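Local coordinates for protein deoxyhypusine hydroxylase (Homo sapiens, PDB 4D4Z) that hydroxylates the deoxyhypusine side chain of the translation factor eIF5A with a di-iron centre, completing its conversion to hypusine, at residues 28-33 with 56-61. Sequence-based numbering, arbitrary orientation.
Sequences ARFRAL and SALLKH. With FE (Fe (III) ion), chain D.
Ser56 OG is held twice: as N-cap of helix 57-70 it accepts from Leu59 N at 3.0 Å, and it also hydrogen-bonds Glu276. The Leu59 so capped meets both Arg29 and Phe30. Its CD2 lies over the centre of the Arg29 guanidinium face, 3.4 Å from Arg29 CZ, while Leu19 O takes NE and Asp54 forms a salt bridge with NH1. The other branch serves Phe30, with CD1 over the ring face, 4.1 Å from its centroid in a CH-pi contact. Leu59 CG is anti to the backbone N (chi1 178°), and its two methyls part between arginine and phenylalanine. At the far end of the ring, Phe30 CZ meets Leu58 CD2 at 3.9 Å, approached obliquely. With an alanine at Phe30, Leu59 CD1 and Leu58 CD2 would probably lose the ring they pack on, opening a gap between the helices. Within helix 57-70, His61 ND1 donates in its ring plane to a lone pair of Leu58 O, three residues back (2.9 Å), which fixes the ring's rotation while NE2 binds iron at 2.2 Å. Helices 26-39 and 57-70 run nearly parallel here, 6° between segment axes, as neighbours in the HEAT-repeat solenoid carrying the di-iron site, where His245 and Glu246 share this iron.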
ATOM      1  N   ALA A  28      12.139  -5.186 -13.258  1.00 17.98           N
ATOM      2  CA  ALA A  28      12.074  -4.342 -14.418  1.00 16.68           C
ATOM      3  C   ALA A  28      10.594  -3.897 -14.601  1.00 17.30           C
ATOM      4  O   ALA A  28      10.268  -2.777 -15.052  1.00 14.84           O
ATOM      5  CB  ALA A  28      12.508  -5.083 -15.610  1.00 16.75           C
ATOM      6  N   ARG A  29       9.671  -4.822 -14.296  1.00 16.06           N
ATOM      7  CA  ARG A  29       8.258  -4.459 -14.371  1.00 15.76           C
ATOM      8  C   ARG A  29       7.808  -3.427 -13.343  1.00 15.38           C
ATOM      9  O   ARG A  29       7.030  -2.551 -13.627  1.00 14.42           O
ATOM     10  CB  ARG A  29       7.411  -5.749 -14.355  1.00 14.95           C
ATOM     11  CG  ARG A  29       7.731  -6.644 -15.525  1.00 17.14           C
ATOM     12  CD  ARG A  29       6.943  -7.935 -15.343  1.00 16.26           C
ATOM     13  NE  ARG A  29       5.558  -7.768 -15.791  1.00 15.41           N
ATOM     14  CZ  ARG A  29       4.629  -8.709 -15.696  1.00 15.94           C
ATOM     15  NH1 ARG A  29       4.848  -9.855 -15.098  1.00 17.39           N
ATOM     16  NH2 ARG A  29       3.443  -8.456 -16.143  1.00 16.21           N
ATOM     17  N   PHE A  30       8.290  -3.548 -12.101  1.00 15.18           N
ATOM     18  CA  PHE A  30       8.081  -2.546 -11.153  1.00 15.08           C
ATOM     19  C   PHE A  30       8.659  -1.200 -11.549  1.00 16.01           C
ATOM     20  O   PHE A  30       8.008  -0.184 -11.299  1.00 15.88           O
ATOM     21  CB  PHE A  30       8.594  -2.971  -9.785  1.00 18.38           C
ATOM     22  CG  PHE A  30       7.672  -3.964  -9.109  1.00 21.01           C
ATOM     23  CD1 PHE A  30       6.404  -3.635  -8.783  1.00 26.06           C
ATOM     24  CD2 PHE A  30       8.103  -5.206  -8.823  1.00 28.01           C
ATOM     25  CE1 PHE A  30       5.577  -4.545  -8.124  1.00 25.62           C
ATOM     26  CE2 PHE A  30       7.269  -6.126  -8.191  1.00 28.91           C
ATOM     27  CZ  PHE A  30       6.005  -5.769  -7.856  1.00 26.38           C
ATOM     28  N   ARG A  31       9.850  -1.175 -12.122  1.00 16.41           N
ATOM     29  CA  ARG A  31      10.429   0.107 -12.553  1.00 16.56           C
ATOM     30  C   ARG A  31       9.531   0.766 -13.615  1.00 15.42           C
ATOM     31  O   ARG A  31       9.257   1.970 -13.537  1.00 15.17           O
ATOM     32  CB  ARG A  31      11.814  -0.047 -13.144  1.00 18.81           C
ATOM     33  CG  ARG A  31      12.763  -0.442 -12.022  1.00 24.00           C
ATOM     34  CD  ARG A  31      14.239  -0.544 -12.388  1.00 28.28           C
ATOM     35  NE  ARG A  31      14.872  -1.026 -11.141  1.00 32.51           N
ATOM     36  CZ  ARG A  31      15.279  -0.307 -10.095  1.00 40.38           C
ATOM     37  NH1 ARG A  31      15.258   1.015 -10.064  1.00 34.12           N
ATOM     38  NH2 ARG A  31      15.803  -0.950  -9.065  1.00 44.33           N
ATOM     39  N   ALA A  32       8.980  -0.062 -14.483  1.00 12.75           N
ATOM     40  CA  ALA A  32       8.038   0.437 -15.520  1.00 13.18           C
ATOM     41  C   ALA A  32       6.797   0.993 -14.855  1.00 12.39           C
ATOM     42  O   ALA A  32       6.306   2.105 -15.162  1.00 12.21           O
ATOM     43  CB  ALA A  32       7.709  -0.690 -16.497  1.00 12.62           C
ATOM     44  N   LEU A  33       6.183   0.209 -13.965  1.00 11.26           N
ATOM     45  CA  LEU A  33       4.989   0.589 -13.283  1.00 10.64           C
ATOM     46  C   LEU A  33       5.156   1.940 -12.561  1.00 12.11           C
ATOM     47  O   LEU A  33       4.323   2.803 -12.657  1.00 12.15           O
ATOM     48  CB  LEU A  33       4.593  -0.446 -12.243  1.00 11.08           C
ATOM     49  CG  LEU A  33       3.418  -0.081 -11.336  1.00 11.08           C
ATOM     50  CD1 LEU A  33       2.157   0.329 -12.141  1.00 11.02           C
ATOM     51  CD2 LEU A  33       3.106  -1.203 -10.370  1.00 10.88           C
ATOM     52  N   SER A  56       1.329 -12.764 -10.686  1.00 16.48           N
ATOM     53  CA  SER A  56       1.911 -12.229  -9.434  1.00 16.00           C
ATOM     54  C   SER A  56       0.860 -11.371  -8.693  1.00 15.45           C
ATOM     55  O   SER A  56       0.535 -10.255  -9.143  1.00 14.95           O
ATOM     56  CB  SER A  56       3.121 -11.404  -9.747  1.00 15.89           C
ATOM     57  OG  SER A  56       3.659 -10.721  -8.610  1.00 15.92           O
ATOM     58  N   ALA A  57       0.386 -11.841  -7.541  1.00 14.65           N
ATOM     59  CA  ALA A  57      -0.453 -11.027  -6.661  1.00 15.61           C
ATOM     60  C   ALA A  57       0.300  -9.770  -6.173  1.00 13.30           C
ATOM     61  O   ALA A  57      -0.309  -8.715  -6.048  1.00 12.47           O
ATOM     62  CB  ALA A  57      -0.948 -11.824  -5.450  1.00 16.66           C
ATOM     63  N   LEU A  58       1.620  -9.888  -5.962  1.00 12.47           N
ATOM     64  CA  LEU A  58       2.399  -8.714  -5.617  1.00 13.36           C
ATOM     65  C   LEU A  58       2.318  -7.618  -6.685  1.00 14.96           C
ATOM     66  O   LEU A  58       1.985  -6.448  -6.373  1.00 12.89           O
ATOM     67  CB  LEU A  58       3.858  -9.038  -5.306  1.00 15.24           C
ATOM     68  CG  LEU A  58       4.666  -7.881  -4.812  1.00 15.52           C
ATOM     69  CD1 LEU A  58       4.255  -7.591  -3.402  1.00 17.02           C
ATOM     70  CD2 LEU A  58       6.129  -8.195  -4.837  1.00 16.67           C
ATOM     71  N   LEU A  59       2.552  -7.996  -7.931  1.00 12.76           N
ATOM     72  CA  LEU A  59       2.523  -7.024  -8.971  1.00 13.50           C
ATOM     73  C   LEU A  59       1.090  -6.460  -9.119  1.00 12.24           C
ATOM     74  O   LEU A  59       0.888  -5.236  -9.228  1.00 12.38           O
ATOM     75  CB  LEU A  59       3.008  -7.608 -10.312  1.00 13.84           C
ATOM     76  CG  LEU A  59       2.964  -6.653 -11.507  1.00 15.45           C
ATOM     77  CD1 LEU A  59       3.891  -5.485 -11.308  1.00 16.28           C
ATOM     78  CD2 LEU A  59       3.390  -7.411 -12.771  1.00 18.83           C
ATOM     79  N   LYS A  60       0.078  -7.341  -9.154  1.00 12.69           N
ATOM     80  CA  LYS A  60      -1.267  -6.897  -9.331  1.00 11.36           C
ATOM     81  C   LYS A  60      -1.715  -5.873  -8.286  1.00 11.39           C
ATOM     82  O   LYS A  60      -2.343  -4.869  -8.593  1.00 12.49           O
ATOM     83  CB  LYS A  60      -2.276  -8.083  -9.357  1.00 12.29           C
ATOM     84  CG  LYS A  60      -2.168  -8.885 -10.636  1.00 13.87           C
ATOM     85  CD  LYS A  60      -3.269  -9.913 -10.682  1.00 14.06           C
ATOM     86  CE  LYS A  60      -3.072 -10.974  -9.679  1.00 17.34           C
ATOM     87  NZ  LYS A  60      -4.174 -11.980  -9.740  1.00 20.29           N
ATOM     88  N   HIS A  61      -1.333  -6.129  -7.026  1.00 11.31           N
ATOM     89  CA  HIS A  61      -1.755  -5.223  -5.963  1.00 11.69           C
ATOM     90  C   HIS A  61      -1.042  -3.854  -6.109  1.00 10.73           C
ATOM     91  O   HIS A  61      -1.614  -2.832  -5.840  1.00 11.29           O
ATOM     92  CB  HIS A  61      -1.685  -5.883  -4.575  1.00 12.80           C
ATOM     93  CG  HIS A  61      -0.595  -5.421  -3.678  1.00 12.77           C
ATOM     94  ND1 HIS A  61       0.733  -5.547  -3.973  1.00 14.31           N
ATOM     95  CD2 HIS A  61      -0.644  -4.827  -2.469  1.00 15.20           C
ATOM     96  CE1 HIS A  61       1.458  -5.083  -2.981  1.00 16.46           C
ATOM     97  NE2 HIS A  61       0.650  -4.639  -2.053  1.00 16.21           N
TER
HETATM   98 FE    FE D 302       1.016  -4.162   0.108  1.00 17.69          FE
HETATM   99  O   HOH W   1       2.639  -3.010  -0.514  1.00 17.58           O